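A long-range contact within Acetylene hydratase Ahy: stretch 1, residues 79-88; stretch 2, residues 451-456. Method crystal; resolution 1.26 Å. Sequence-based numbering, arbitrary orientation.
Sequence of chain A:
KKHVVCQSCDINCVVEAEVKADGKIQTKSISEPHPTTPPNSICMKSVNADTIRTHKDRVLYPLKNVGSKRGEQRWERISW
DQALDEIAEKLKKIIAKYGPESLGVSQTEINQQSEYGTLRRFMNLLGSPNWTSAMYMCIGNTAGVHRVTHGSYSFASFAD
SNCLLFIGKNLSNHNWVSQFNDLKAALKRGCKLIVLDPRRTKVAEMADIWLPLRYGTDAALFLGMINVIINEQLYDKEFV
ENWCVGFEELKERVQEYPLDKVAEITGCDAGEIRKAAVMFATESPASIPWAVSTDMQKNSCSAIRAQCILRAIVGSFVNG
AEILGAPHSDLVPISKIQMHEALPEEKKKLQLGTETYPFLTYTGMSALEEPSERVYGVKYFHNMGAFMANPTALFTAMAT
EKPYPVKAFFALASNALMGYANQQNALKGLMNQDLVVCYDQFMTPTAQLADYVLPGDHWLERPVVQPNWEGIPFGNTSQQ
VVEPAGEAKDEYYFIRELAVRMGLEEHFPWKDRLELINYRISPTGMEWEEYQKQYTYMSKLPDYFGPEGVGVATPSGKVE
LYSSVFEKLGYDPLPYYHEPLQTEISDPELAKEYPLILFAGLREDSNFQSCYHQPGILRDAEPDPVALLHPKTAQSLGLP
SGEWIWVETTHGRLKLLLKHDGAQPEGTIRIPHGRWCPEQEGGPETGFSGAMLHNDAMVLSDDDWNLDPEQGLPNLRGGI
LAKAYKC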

ATOM      1  N   SER A  79     -25.486  -2.025  21.253  1.00 12.80           N
ATOM      2  CA  SER A  79     -24.973  -0.673  21.479  1.00 12.30           C
ATOM      3  C   SER A  79     -23.463  -0.672  21.367  1.00 12.35           C
ATOM      4  O   SER A  79     -22.840  -1.707  21.558  1.00 12.59           O
ATOM      5  CB  SER A  79     -25.355  -0.190  22.888  1.00 12.18           C
ATOM      6  OG  SER A  79     -24.766  -1.000  23.903  1.00 15.44           O
ATOM      7  N   TRP A  80     -22.878   0.490  21.078  1.00 12.02           N
ATOM      8  CA  TRP A  80     -21.410   0.637  21.202  1.00 11.70           C
ATOM      9  C   TRP A  80     -20.922   0.255  22.608  1.00 12.55           C
ATOM     10  O   TRP A  80     -19.930  -0.445  22.773  1.00 11.61           O
ATOM     11  CB  TRP A  80     -20.989   2.067  20.882  1.00 11.29           C
ATOM     12  CG  TRP A  80     -20.734   2.303  19.432  1.00 10.46           C
ATOM     13  CD1 TRP A  80     -21.626   2.780  18.506  1.00 11.00           C
ATOM     14  CD2 TRP A  80     -19.517   2.020  18.720  1.00 10.36           C
ATOM     15  NE1 TRP A  80     -21.014   2.837  17.250  1.00 11.73           N
ATOM     16  CE2 TRP A  80     -19.724   2.377  17.366  1.00  9.67           C
ATOM     17  CE3 TRP A  80     -18.274   1.521  19.102  1.00 10.17           C
ATOM     18  CZ2 TRP A  80     -18.725   2.269  16.402  1.00 10.28           C
ATOM     19  CZ3 TRP A  80     -17.266   1.406  18.125  1.00 11.15           C
ATOM     20  CH2 TRP A  80     -17.499   1.777  16.803  1.00  9.42           C
ATOM     21  N   ASP A  81     -21.656   0.713  23.629  1.00 13.04           N
ATOM     22  CA  ASP A  81     -21.249   0.470  24.999  1.00 14.90           C
ATOM     23  C   ASP A  81     -21.169  -1.035  25.305  1.00 13.73           C
ATOM     24  O   ASP A  81     -20.188  -1.514  25.893  1.00 14.28           O
ATOM     25  CB  ASP A  81     -22.246   1.169  25.954  1.00 15.95           C
ATOM     26  CG  ASP A  81     -21.821   1.116  27.415  1.00 21.58           C
ATOM     27  OD1 ASP A  81     -20.684   1.538  27.709  1.00 29.41           O
ATOM     28  OD2 ASP A  81     -22.636   0.681  28.278  1.00 29.00           O
ATOM     29  N   GLN A  82     -22.206  -1.778  24.899  1.00 13.99           N
ATOM     30  CA  GLN A  82     -22.226  -3.208  25.149  1.00 13.66           C
ATOM     31  C   GLN A  82     -21.186  -3.943  24.296  1.00 13.64           C
ATOM     32  O   GLN A  82     -20.498  -4.850  24.781  1.00 13.85           O
ATOM     33  CB  GLN A  82     -23.611  -3.791  24.920  1.00 15.30           C
ATOM     34  CG  GLN A  82     -23.709  -5.253  25.335  1.00 16.62           C
ATOM     35  CD  GLN A  82     -23.557  -5.472  26.851  1.00 21.98           C
ATOM     36  OE1 GLN A  82     -23.805  -4.572  27.666  1.00 25.22           O
ATOM     37  NE2 GLN A  82     -23.169  -6.685  27.229  1.00 25.11           N
ATOM     38  N   ALA A  83     -21.058  -3.534  23.030  1.00 12.96           N
ATOM     39  CA  ALA A  83     -20.048  -4.141  22.161  1.00 12.69           C
ATOM     40  C   ALA A  83     -18.661  -3.967  22.752  1.00 11.81           C
ATOM     41  O   ALA A  83     -17.918  -4.918  22.838  1.00 11.56           O
ATOM     42  CB  ALA A  83     -20.105  -3.528  20.758  1.00 12.37           C
ATOM     43  N   LEU A  84     -18.348  -2.759  23.198  1.00 11.73           N
ATOM     44  CA  LEU A  84     -17.035  -2.482  23.756  1.00 12.19           C
ATOM     45  C   LEU A  84     -16.821  -3.245  25.070  1.00 11.63           C
ATOM     46  O   LEU A  84     -15.724  -3.741  25.328  1.00 11.48           O
ATOM     47  CB  LEU A  84     -16.878  -0.975  23.957  1.00 12.39           C
ATOM     48  CG  LEU A  84     -16.809  -0.133  22.680  1.00 15.86           C
ATOM     49  CD1 LEU A  84     -17.396   1.268  22.931  1.00 19.17           C
ATOM     50  CD2 LEU A  84     -15.396  -0.060  22.192  1.00 17.60           C
ATOM     51  N   ASP A  85     -17.864  -3.328  25.903  1.00 12.05           N
ATOM     52  CA  ASP A  85     -17.740  -4.087  27.143  1.00 12.38           C
ATOM     53  C   ASP A  85     -17.392  -5.547  26.841  1.00 11.73           C
ATOM     54  O   ASP A  85     -16.487  -6.119  27.457  1.00 12.51           O
ATOM     55  CB  ASP A  85     -19.050  -4.068  27.923  1.00 13.17           C
ATOM     56  CG  ASP A  85     -19.286  -2.755  28.671  1.00 14.47           C
ATOM     57  OD1 ASP A  85     -18.390  -1.867  28.686  1.00 15.77           O
ATOM     58  OD2 ASP A  85     -20.388  -2.636  29.254  1.00 18.05           O
ATOM     59  N   GLU A  86     -18.100  -6.131  25.874  1.00 11.98           N
ATOM     60  CA  GLU A  86     -17.889  -7.542  25.551  1.00 12.05           C
ATOM     61  C   GLU A  86     -16.549  -7.787  24.875  1.00 11.73           C
ATOM     62  O   GLU A  86     -15.878  -8.767  25.164  1.00 12.92           O
ATOM     63  CB  GLU A  86     -19.034  -8.078  24.690  1.00 12.50           C
ATOM     64  CG  GLU A  86     -20.345  -8.115  25.485  1.00 14.20           C
ATOM     65  CD  GLU A  86     -21.533  -8.673  24.707  1.00 16.80           C
ATOM     66  OE1 GLU A  86     -21.341  -9.201  23.590  1.00 17.89           O
ATOM     67  OE2 GLU A  86     -22.685  -8.576  25.207  1.00 19.17           O
ATOM     68  N   ILE A  87     -16.179  -6.886  23.973  1.00 10.54           N
ATOM     69  CA  ILE A  87     -14.884  -6.988  23.300  1.00 10.36           C
ATOM     70  C   ILE A  87     -13.759  -6.945  24.338  1.00 11.00           C
ATOM     71  O   ILE A  87     -12.843  -7.790  24.330  1.00 11.14           O
ATOM     72  CB  ILE A  87     -14.756  -5.906  22.220  1.00 10.70           C
ATOM     73  CG1 ILE A  87     -15.674  -6.239  21.040  1.00  9.85           C
ATOM     74  CG2 ILE A  87     -13.323  -5.794  21.727  1.00 10.56           C
ATOM     75  CD1 ILE A  87     -15.931  -5.044  20.107  1.00 11.55           C
ATOM     76  N   ALA A  88     -13.835  -5.991  25.285  1.00 10.89           N
ATOM     77  CA  ALA A  88     -12.801  -5.859  26.310  1.00 10.77           C
ATOM     78  C   ALA A  88     -12.751  -7.094  27.216  1.00 11.23           C
ATOM     79  O   ALA A  88     -11.673  -7.617  27.529  1.00 12.86           O
ATOM     80  CB  ALA A  88     -13.027  -4.595  27.139  1.00 10.86           C
ATOM     81  N   ASP A 451     -16.885 -11.541  15.191  1.00  7.95           N
ATOM     82  CA  ASP A 451     -17.805 -11.594  16.345  1.00  8.65           C
ATOM     83  C   ASP A 451     -18.593 -10.292  16.459  1.00  9.06           C
ATOM     84  O   ASP A 451     -19.755 -10.279  16.896  1.00  9.10           O
ATOM     85  CB  ASP A 451     -17.034 -11.849  17.628  1.00  8.82           C
ATOM     86  CG  ASP A 451     -16.389 -13.206  17.613  1.00  9.26           C
ATOM     87  OD1 ASP A 451     -17.087 -14.222  17.851  1.00 13.61           O
ATOM     88  OD2 ASP A 451     -15.184 -13.281  17.355  1.00  9.05           O
ATOM     89  N   TYR A 452     -17.960  -9.184  16.086  1.00  8.40           N
ATOM     90  CA  TYR A 452     -18.548  -7.842  16.171  1.00  8.29           C
ATOM     91  C   TYR A 452     -18.162  -7.046  14.957  1.00  8.44           C
ATOM     92  O   TYR A 452     -16.953  -7.022  14.592  1.00  8.62           O
ATOM     93  CB  TYR A 452     -18.063  -7.065  17.426  1.00  9.33           C
ATOM     94  CG  TYR A 452     -18.363  -7.788  18.717  1.00 10.44           C
ATOM     95  CD1 TYR A 452     -17.468  -8.726  19.232  1.00 11.01           C
ATOM     96  CD2 TYR A 452     -19.574  -7.566  19.392  1.00 11.33           C
ATOM     97  CE1 TYR A 452     -17.728  -9.431  20.383  1.00 10.38           C
ATOM     98  CE2 TYR A 452     -19.891  -8.285  20.540  1.00 10.50           C
ATOM     99  CZ  TYR A 452     -18.964  -9.220  21.015  1.00 10.85           C
ATOM    100  OH  TYR A 452     -19.262  -9.942  22.147  1.00 13.44           O
ATOM    101  N   VAL A 453     -19.161  -6.399  14.350  1.00  8.47           N
ATOM    102  CA  VAL A 453     -18.908  -5.491  13.248  1.00  8.62           C
ATOM    103  C   VAL A 453     -19.265  -4.109  13.755  1.00  8.79           C
ATOM    104  O   VAL A 453     -20.372  -3.892  14.267  1.00  9.32           O
ATOM    105  CB  VAL A 453     -19.710  -5.875  12.007  1.00  8.79           C
ATOM    106  CG1 VAL A 453     -19.443  -4.882  10.842  1.00 10.18           C
ATOM    107  CG2 VAL A 453     -19.354  -7.302  11.574  1.00  9.07           C
ATOM    108  N   LEU A 454     -18.308  -3.191  13.673  1.00  8.27           N
ATOM    109  CA  LEU A 454     -18.463  -1.855  14.244  1.00  8.30           C
ATOM    110  C   LEU A 454     -18.498  -0.837  13.139  1.00  8.51           C
ATOM    111  O   LEU A 454     -17.688  -0.884  12.249  1.00  8.32           O
ATOM    112  CB  LEU A 454     -17.348  -1.533  15.234  1.00  8.43           C
ATOM    113  CG  LEU A 454     -17.251  -2.515  16.396  1.00  9.40           C
ATOM    114  CD1 LEU A 454     -16.058  -2.107  17.242  1.00 10.35           C
ATOM    115  CD2 LEU A 454     -18.510  -2.479  17.236  1.00 10.16           C
ATOM    116  N   PRO A 455     -19.502   0.060  13.155  1.00  8.30           N
ATOM    117  CA  PRO A 455     -19.643   1.010  12.058  1.00  8.54           C
ATOM    118  C   PRO A 455     -18.696   2.189  12.053  1.00  8.57           C
ATOM    119  O   PRO A 455     -18.663   2.989  12.996  1.00  8.73           O
ATOM    120  CB  PRO A 455     -21.077   1.519  12.240  1.00  8.79           C
ATOM    121  CG  PRO A 455     -21.292   1.469  13.725  1.00  9.74           C
ATOM    122  CD  PRO A 455     -20.575   0.197  14.164  1.00  8.85           C
ATOM    123  N   GLY A 456     -17.945   2.299  10.968  1.00  7.73           N
ATOM    124  CA  GLY A 456     -17.038   3.422  10.814  1.00  7.56           C
ATOM    125  C   GLY A 456     -17.643   4.633  10.130  1.00  7.82           C
ATOM    126  O   GLY A 456     -18.541   4.493   9.284  1.00  8.65           O
TER

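A helix laid against a strand must fit a ridged cylinder to a pleated ribbon, and the fit succeeds when the large side chains of one surface enter the gaps left by the small side chains of the other. Acetylene hydratase offers a compact example, in which two segments more than 360 residues apart in sequence bury 400 Å² between them, counting both sides. The axes of helix 80-88 and strand 452-455 approach to 10.1 Å, and their N-to-C directions diverge by 136°, so the early part of the helix lies against the later part of the strand and the sequence runs back along it.

The strand supplies its bumps by alternation. Tyr452 and Leu454 point toward the helix, while Val453 between them points away and makes no contact. On the helix, Trp80, Ala83 and Ile87 follow the spacing of three and four residues that brings side chains onto a common face, and Glu86 joins them at the Tyr452 end. Ala83 is the low point of this surface. Its side chain is a single methyl, and here the backbones come near, with CA of Ala83 7.2 Å from CA of Tyr452. Both strand residues reach it: CB of Ala83 lies 4.0 Å from CD2 of Leu454 and 4.3 Å from CD2 of Tyr452.

Larger residues border this hollow. Leu454 enters between Trp80 and Ile87, its CB 3.7 Å from CH2 of Trp80 and its CD1 4.1 Å from CD1 of Ile87. Its CD2 methyl sits over one face of the indole, so the flat ring acts as a wall for the branched side chain. The CA-to-CB bond of Trp80 points sideways, yet with chi1 at -88° the ring end swings nearer to the strand. There the rim of the indole meets Pro455: CZ2 of Trp80 packs 3.6 Å from CD of Pro455, and the same CZ2 is 3.5 Å from the carbonyl O of Pro455, which lies near the ring plane at its edge.

Tyr452, whose covered area of 91 Å² is the largest of any residue here, shows how one aromatic side chain can serve two kinds of contact. Ile87 rests over one face of its ring, with CG1 3.6 Å from CD1 of Tyr452. The same CG1 stands 3.9 Å from the ring centroid and 26° off the normal, a CH-pi arrangement in which an aliphatic bump covers a flat surface. Beyond the ring, the phenol continues to a polar end, where OH of Tyr452 donates a short hydrogen bond of 2.6 Å to OE1 of Glu86.

The carboxylate of Glu86 is held from within the helix as well. NE2 of Gln82, one turn earlier, donates to OE2 of Glu86 at 2.8 Å in a nearly straight bond, so the two carboxylate oxygens have different partners. The general lesson is economical: a small residue makes the hollow, larger neighbours wall it, and a directional bond fixes the polar tip of the side chain that reaches past it.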